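Long-range contacts in phosphoglycerate kinase (Coxiella burnetii, PDB 4NG4), which catalyses the reversible transfer of a phosphate group between ATP and 3-phosphoglycerate, a step of glycolysis: residues A[29-33]-A[151-155]; A[68-72]-A[82-86]; A[180-184]-A[374-378]. All coordinates share one frame; numbering follows the deposited sequence.

Contact 1. Residues A[29-33]-A[151-155]; sequences IREDL and AFATA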
loop_
_atom_site.group_PDB
_atom_site.type_symbol
_atom_site.label_atom_id
_atom_site.label_comp_id
_atom_site.label_asym_id
_atom_site.label_seq_id
_atom_site.Cartn_x
_atom_site.Cartn_y
_atom_site.Cartn_z
ATOM N N ILE A 29 10.131 19.187 -2.378
ATOM C CA ILE A 29 9.028 18.230 -2.286
ATOM C C ILE A 29 9.450 16.860 -2.815
ATOM O O ILE A 29 9.712 16.708 -4.002
ATOM C CB ILE A 29 7.807 18.707 -3.099
ATOM C CG1 ILE A 29 7.378 20.103 -2.658
ATOM C CG2 ILE A 29 6.639 17.742 -2.943
ATOM C CD1 ILE A 29 6.346 20.705 -3.581
ATOM N N ARG A 30 9.493 15.865 -1.931
ATOM C CA ARG A 30 9.754 14.486 -2.332
ATOM C C ARG A 30 8.446 13.843 -2.772
ATOM O O ARG A 30 7.512 13.664 -1.974
ATOM C CB ARG A 30 10.373 13.691 -1.180
ATOM C CG ARG A 30 10.684 12.205 -1.504
ATOM C CD ARG A 30 11.888 12.049 -2.384
ATOM N NE ARG A 30 12.381 10.674 -2.426
ATOM C CZ ARG A 30 11.897 9.708 -3.205
ATOM N NH1 ARG A 30 10.878 9.934 -4.019
ATOM N NH2 ARG A 30 12.422 8.493 -3.143
ATOM N N GLU A 31 8.398 13.469 -4.043
ATOM C CA GLU A 31 7.225 12.839 -4.626
ATOM C C GLU A 31 7.581 11.449 -5.186
ATOM O O GLU A 31 8.754 11.102 -5.333
ATOM C CB GLU A 31 6.670 13.724 -5.736
ATOM C CG GLU A 31 6.254 15.125 -5.290
ATOM C CD GLU A 31 4.874 15.177 -4.672
ATOM O OE1 GLU A 31 4.190 14.140 -4.659
ATOM O OE2 GLU A 31 4.472 16.275 -4.201
ATOM N N ASP A 32 6.539 10.661 -5.454
ATOM C CA ASP A 32 6.635 9.355 -6.098
ATOM C C ASP A 32 6.142 9.558 -7.526
ATOM O O ASP A 32 4.971 9.424 -7.822
ATOM C CB ASP A 32 5.800 8.314 -5.339
ATOM C CG ASP A 32 5.892 6.907 -5.941
ATOM O OD1 ASP A 32 6.622 6.680 -6.932
ATOM O OD2 ASP A 32 5.219 5.991 -5.415
ATOM N N LEU A 33 7.066 9.929 -8.394
ATOM C CA LEU A 33 6.808 10.100 -9.829
ATOM C C LEU A 33 7.386 8.918 -10.624
ATOM O O LEU A 33 7.646 9.050 -11.808
ATOM C CB LEU A 33 7.441 11.417 -10.303
ATOM C CG LEU A 33 7.208 12.622 -9.376
ATOM C CD1 LEU A 33 7.748 13.913 -10.006
ATOM C CD2 LEU A 33 5.729 12.772 -9.012
ATOM N N ALA A 151 5.606 11.495 -0.042
ATOM C CA ALA A 151 5.828 10.220 -0.753
ATOM C C ALA A 151 5.644 8.943 0.112
ATOM O O ALA A 151 6.610 8.199 0.371
ATOM C CB ALA A 151 7.215 10.236 -1.381
ATOM N N PHE A 152 4.402 8.678 0.527
ATOM C CA PHE A 152 4.101 7.532 1.398
ATOM C C PHE A 152 4.560 6.181 0.820
ATOM O O PHE A 152 4.984 5.297 1.574
ATOM C CB PHE A 152 2.603 7.473 1.729
ATOM C CG PHE A 152 2.233 6.387 2.717
ATOM C CD1 PHE A 152 2.282 6.629 4.084
ATOM C CD2 PHE A 152 1.837 5.136 2.285
ATOM C CE1 PHE A 152 1.949 5.641 5.004
ATOM C CE2 PHE A 152 1.498 4.150 3.195
ATOM C CZ PHE A 152 1.557 4.402 4.558
ATOM N N ALA A 153 4.471 6.004 -0.496
ATOM C CA ALA A 153 4.930 4.754 -1.126
ATOM C C ALA A 153 6.427 4.474 -0.927
ATOM O O ALA A 153 6.889 3.363 -1.191
ATOM C CB ALA A 153 4.605 4.752 -2.605
ATOM N N THR A 154 7.168 5.478 -0.464
ATOM C CA THR A 154 8.605 5.371 -0.215
ATOM C C THR A 154 8.968 5.432 1.284
ATOM O O THR A 154 10.100 5.091 1.657
ATOM C CB THR A 154 9.360 6.503 -0.981
ATOM O OG1 THR A 154 9.071 7.783 -0.404
ATOM C CG2 THR A 154 8.935 6.539 -2.438
ATOM N N ALA A 155 8.013 5.847 2.126
ATOM C CA ALA A 155 8.261 6.137 3.546
ATOM C C ALA A 155 8.725 4.968 4.408
ATOM O O ALA A 155 9.214 5.195 5.535
ATOM C CB ALA A 155 7.014 6.733 4.181
#
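Van der Waals touches, several of them methyl against a polar group, carry the meeting of R30 and D32 with A151, A153 and T154. The methyl CB of A151 sits 4.0 Å from CG of R30 and also lies against the backbone of E31 and the start of D32. The T154 methyl CG2 faces the guanidinium end, 4.1 Å from R30 NH2, while the T154 hydroxyl lies over one face of that flat group. D32 holds its CG anti to the backbone N (chi1 -178°), which carries the carboxylate across so that OD2 meets the methyl of A153.

The polar contacts run within each segment or leave the pair. T154 OG1 donates to A151 O over 2.6 Å, landing on a lone pair in the carbonyl plane, and T154 N reaches the same oxygen at 2.9 Å, so two bonds from one residue grip it and hold the turn. A bend of the R30 chain at chi2 (74°) turns the guanidinium so that NE meets S161 OG and NH1 meets H70 ND1.

The site is at the C-terminal ends of neighbouring strands 26-31 and 146-149 in a parallel sheet, where D32 and L33 are predicted to bind substrate. No hydrogen bond bridges 29-33 and 151-155: the contact itself rests on packing, and the buried guanidinium takes its partners from S161, H70 and, weakly, E31 O.

Contact 2. Residues A[68-72]-A[82-86]; sequences LSHLG and EFSLA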
loop_
_atom_site.group_PDB
_atom_site.type_symbol
_atom_site.label_atom_id
_atom_site.label_comp_id
_atom_site.label_asym_id
_atom_site.label_seq_id
_atom_site.Cartn_x
_atom_site.Cartn_y
_atom_site.Cartn_z
ATOM N N LEU A 68 11.438 16.485 -6.083
ATOM C CA LEU A 68 12.381 15.390 -5.876
ATOM C C LEU A 68 11.682 14.034 -6.090
ATOM O O LEU A 68 10.555 13.848 -5.643
ATOM C CB LEU A 68 12.941 15.498 -4.460
ATOM C CG LEU A 68 14.397 15.121 -4.238
ATOM C CD1 LEU A 68 15.373 15.960 -5.096
ATOM C CD2 LEU A 68 14.684 15.262 -2.756
ATOM N N SER A 69 12.319 13.115 -6.807
ATOM C CA SER A 69 11.721 11.796 -7.038
ATOM C C SER A 69 12.713 10.711 -7.435
ATOM O O SER A 69 13.843 10.986 -7.833
ATOM C CB SER A 69 10.628 11.842 -8.108
ATOM O OG SER A 69 9.887 10.631 -8.101
ATOM N N HIS A 70 12.267 9.466 -7.301
ATOM C CA HIS A 70 13.056 8.338 -7.739
ATOM C C HIS A 70 12.489 7.871 -9.072
ATOM O O HIS A 70 11.439 8.345 -9.493
ATOM C CB HIS A 70 13.082 7.227 -6.680
ATOM C CG HIS A 70 11.759 6.573 -6.448
ATOM N ND1 HIS A 70 10.751 7.169 -5.723
ATOM C CD2 HIS A 70 11.280 5.367 -6.842
ATOM C CE1 HIS A 70 9.708 6.359 -5.676
ATOM N NE2 HIS A 70 10.000 5.263 -6.355
ATOM N N LEU A 71 13.214 6.984 -9.754
ATOM C CA LEU A 71 12.732 6.351 -10.988
ATOM C C LEU A 71 13.511 5.072 -11.201
ATOM O O LEU A 71 14.726 5.098 -11.318
ATOM C CB LEU A 71 12.907 7.278 -12.186
ATOM C CG LEU A 71 12.150 6.925 -13.468
ATOM C CD1 LEU A 71 12.475 7.934 -14.570
ATOM C CD2 LEU A 71 12.491 5.547 -13.942
ATOM N N GLY A 72 12.812 3.952 -11.229
ATOM C CA GLY A 72 13.454 2.662 -11.380
ATOM C C GLY A 72 14.501 2.345 -10.319
ATOM O O GLY A 72 14.445 2.840 -9.186
ATOM N N GLU A 82 17.873 5.866 -19.562
ATOM C CA GLU A 82 16.847 4.888 -19.196
ATOM C C GLU A 82 16.165 5.207 -17.843
ATOM O O GLU A 82 14.990 4.924 -17.656
ATOM C CB GLU A 82 17.492 3.491 -19.151
ATOM C CG GLU A 82 16.532 2.332 -19.224
ATOM C CD GLU A 82 17.251 1.000 -19.425
ATOM O OE1 GLU A 82 17.105 0.396 -20.514
ATOM O OE2 GLU A 82 17.976 0.559 -18.499
ATOM N N PHE A 83 16.902 5.798 -16.914
ATOM C CA PHE A 83 16.360 6.154 -15.618
ATOM C C PHE A 83 16.419 7.669 -15.404
ATOM O O PHE A 83 16.620 8.152 -14.291
ATOM C CB PHE A 83 17.136 5.423 -14.513
ATOM C CG PHE A 83 17.227 3.923 -14.714
ATOM C CD1 PHE A 83 16.136 3.102 -14.430
ATOM C CD2 PHE A 83 18.405 3.330 -15.172
ATOM C CE1 PHE A 83 16.212 1.724 -14.613
ATOM C CE2 PHE A 83 18.481 1.941 -15.350
ATOM C CZ PHE A 83 17.389 1.148 -15.073
ATOM N N SER A 84 16.225 8.419 -16.476
ATOM C CA SER A 84 16.175 9.868 -16.387
ATOM C C SER A 84 14.731 10.339 -16.160
ATOM O O SER A 84 13.806 9.832 -16.787
ATOM C CB SER A 84 16.738 10.487 -17.672
ATOM O OG SER A 84 16.926 11.889 -17.538
ATOM N N LEU A 85 14.534 11.315 -15.278
ATOM C CA LEU A 85 13.222 11.927 -15.098
ATOM C C LEU A 85 12.858 12.926 -16.224
ATOM O O LEU A 85 11.958 13.757 -16.067
ATOM C CB LEU A 85 13.157 12.623 -13.729
ATOM C CG LEU A 85 12.954 11.726 -12.513
ATOM C CD1 LEU A 85 13.101 12.508 -11.207
ATOM C CD2 LEU A 85 11.598 11.041 -12.586
ATOM N N ALA A 86 13.542 12.842 -17.361
ATOM C CA ALA A 86 13.310 13.760 -18.484
ATOM C C ALA A 86 11.867 13.705 -18.994
ATOM O O ALA A 86 11.198 14.735 -19.019
ATOM C CB ALA A 86 14.322 13.489 -19.642
#
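L71 reaches across to S84 and L85, and the F83 ring comes obliquely against the L71-G72 backbone. With CG anti to the backbone N (chi1 -165°) and the chain extended beyond, the L71 branch CD1 meets CD2 of L85 at 3.8 Å and lies alongside S84 O. The other branch, CD2, approaches CD1 of the F83 ring at 4.4 Å. That same ring carbon nears L71 O and the CA of G72, which is 4.1 Å away. L85 divides its two methyls: CD2 goes to L71, while CD1 reaches back to S69, 3.8 Å from S69 O.

This is the opening of a beta-alpha-beta crossover: strand 64-69 runs out into the loop, L85 occupies the N-cap of helix 86-94, and the chain then returns to the parallel sheet at strand 102-103. H70, L71 and G72, just past the strand, are predicted to bind substrate.

Further out, N122 ND2 bonds both L71 O and F83 O, stitching the two segments together through a side chain from outside them. The carboxylate of E121 takes S84 OG on one oxygen and L85 N on the other, fixing the approach to the helix. G72 is pinned by N34 OD1 at its N and R124 NH1 at its O, while S69 OG is bonded to L33 N.

Contact 3. Residues A[180-184]-A[374-378]; sequences SEVEA and YVSTA
E181 and Y374 cross at about a right angle, and the carboxylate and ring planes stand 78° apart. The glutamate leaves its helix with CG anti to the backbone N and then bends at chi2, which brings the carboxylate to the edge of the tyrosine, close to the ring plane. There Y374 OH donates to E181 OE1 over 2.5 Å. The hydroxyl does not come in the plane of the acid; it meets OE1 from above, 48° out of the carboxylate plane.

The second oxygen is served differently. S376 OG donates to E181 OE2 over 2.6 Å, on the syn lone pair, the side facing the other oxygen. The serine hydroxyl is itself held: A378 N donates to S376 OG at 3.3 Å, closing an ST turn whose A378 methyl also sits beside OE2.

One helical turn on from E181, A184 presents its methyl to the face of the tyrosine. CB of A184 stands 3.9 Å from the centroid of the Y374 ring, only 16° off the ring normal, a CH-pi contact. Y374 is therefore met over one face by an alanine and at its edge by an acid, both from helix 176-190.

That helix is the long interdomain helix of the phosphoglycerate kinase fold, and strand 374-375 is an outermost strand of the C-terminal domain's parallel sheet, neighbour to strand 351-354. F152, from the other domain, packs on both E181 and A378, so the join lies at the hinge region. Chemically, a buried carboxylate takes one hydroxyl donor on each oxygen; these two bonds would stabilise negative charge on E181, fix its rotation and couple the helix to Y374 and S376.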
loop_
_atom_site.group_PDB
_atom_site.type_symbol
_atom_site.label_atom_id
_atom_site.label_comp_id
_atom_site.label_asym_id
_atom_site.label_seq_id
_atom_site.Cartn_x
_atom_site.Cartn_y
_atom_site.Cartn_z
ATOM N N SER A 180 -3.439 12.436 3.076
ATOM C CA SER A 180 -4.631 11.672 2.726
ATOM C C SER A 180 -4.442 10.221 3.123
ATOM O O SER A 180 -5.282 9.646 3.824
ATOM C CB SER A 180 -4.941 11.766 1.230
ATOM O OG SER A 180 -5.006 13.122 0.818
ATOM N N GLU A 181 -3.323 9.644 2.688
ATOM C CA GLU A 181 -3.023 8.245 2.965
ATOM C C GLU A 181 -2.972 7.972 4.469
ATOM O O GLU A 181 -3.542 6.993 4.930
ATOM C CB GLU A 181 -1.716 7.817 2.297
ATOM C CG GLU A 181 -1.467 6.299 2.355
ATOM C CD GLU A 181 -1.819 5.546 1.073
ATOM O OE1 GLU A 181 -2.196 6.166 0.060
ATOM O OE2 GLU A 181 -1.690 4.315 1.083
ATOM N N VAL A 182 -2.303 8.817 5.242
ATOM C CA VAL A 182 -2.256 8.586 6.683
ATOM C C VAL A 182 -3.654 8.733 7.287
ATOM O O VAL A 182 -4.072 7.904 8.088
ATOM C CB VAL A 182 -1.258 9.506 7.424
ATOM C CG1 VAL A 182 -1.708 10.956 7.374
ATOM C CG2 VAL A 182 -1.104 9.059 8.865
ATOM N N GLU A 183 -4.382 9.770 6.884
ATOM C CA GLU A 183 -5.735 10.000 7.398
ATOM C C GLU A 183 -6.598 8.755 7.221
ATOM O O GLU A 183 -7.227 8.306 8.169
ATOM C CB GLU A 183 -6.404 11.192 6.703
ATOM C CG GLU A 183 -6.124 12.533 7.361
ATOM C CD GLU A 183 -6.880 13.681 6.700
ATOM O OE1 GLU A 183 -6.878 14.802 7.269
ATOM O OE2 GLU A 183 -7.476 13.460 5.617
ATOM N N ALA A 184 -6.607 8.204 6.010
ATOM C CA ALA A 184 -7.445 7.053 5.676
ATOM C C ALA A 184 -7.045 5.804 6.445
ATOM O O ALA A 184 -7.877 5.177 7.101
ATOM C CB ALA A 184 -7.388 6.779 4.194
ATOM N N TYR A 374 -11.407 4.255 -0.099
ATOM C CA TYR A 374 -10.004 4.583 -0.336
ATOM C C TYR A 374 -9.250 3.408 -0.924
ATOM O O TYR A 374 -9.246 2.322 -0.347
ATOM C CB TYR A 374 -9.322 5.026 0.962
ATOM C CG TYR A 374 -7.995 5.671 0.703
ATOM C CD1 TYR A 374 -7.925 6.997 0.294
ATOM C CD2 TYR A 374 -6.805 4.953 0.818
ATOM C CE1 TYR A 374 -6.702 7.601 0.027
ATOM C CE2 TYR A 374 -5.570 5.555 0.553
ATOM C CZ TYR A 374 -5.535 6.874 0.163
ATOM O OH TYR A 374 -4.340 7.487 -0.103
ATOM N N VAL A 375 -8.604 3.629 -2.067
ATOM C CA VAL A 375 -7.751 2.618 -2.669
ATOM C C VAL A 375 -6.308 3.044 -2.513
ATOM O O VAL A 375 -5.932 4.110 -2.986
ATOM C CB VAL A 375 -8.048 2.456 -4.159
ATOM C CG1 VAL A 375 -7.106 1.419 -4.771
ATOM C CG2 VAL A 375 -9.514 2.074 -4.368
ATOM N N SER A 376 -5.504 2.219 -1.843
ATOM C CA SER A 376 -4.064 2.474 -1.731
ATOM C C SER A 376 -3.317 1.850 -2.892
ATOM O O SER A 376 -3.518 0.681 -3.210
ATOM C CB SER A 376 -3.499 1.916 -0.427
ATOM O OG SER A 376 -2.112 2.205 -0.344
ATOM N N THR A 377 -2.441 2.639 -3.505
ATOM C CA THR A 377 -1.599 2.179 -4.599
ATOM C C THR A 377 -0.152 1.994 -4.110
ATOM O O THR A 377 0.760 1.782 -4.905
ATOM C CB THR A 377 -1.674 3.171 -5.781
ATOM O OG1 THR A 377 -1.366 4.486 -5.313
ATOM C CG2 THR A 377 -3.067 3.177 -6.398
ATOM N N ALA A 378 0.028 2.013 -2.789
ATOM C CA ALA A 378 1.351 2.037 -2.152
ATOM C C ALA A 378 2.072 0.676 -2.056
ATOM O O ALA A 378 3.303 0.636 -2.030
ATOM C CB ALA A 378 1.242 2.656 -0.766
#

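In the fold
From the N terminus, strand 26-31 comes first, and contact 1 closes a long loop by bringing its end to the turn at 151-155. Contact 2, nested inside it, closes a short loop between strand 64-69 and helix 86-94; strand 64-69 is the sheet neighbour of strand 26-31, joined to it by backbone bonds such as E31 N to L68 O. T154 also packs on H70. Contact 3 follows in series, opening in helix 176-190 and closing at strand 374-375. It touches contact 1 through F152 and A153, whereas contact 2 stays about 9 Å away at nearest atoms. Together they run from the C-terminal ends of the N-terminal domain's inner strands, through the hinge, to the ADP-binding domain.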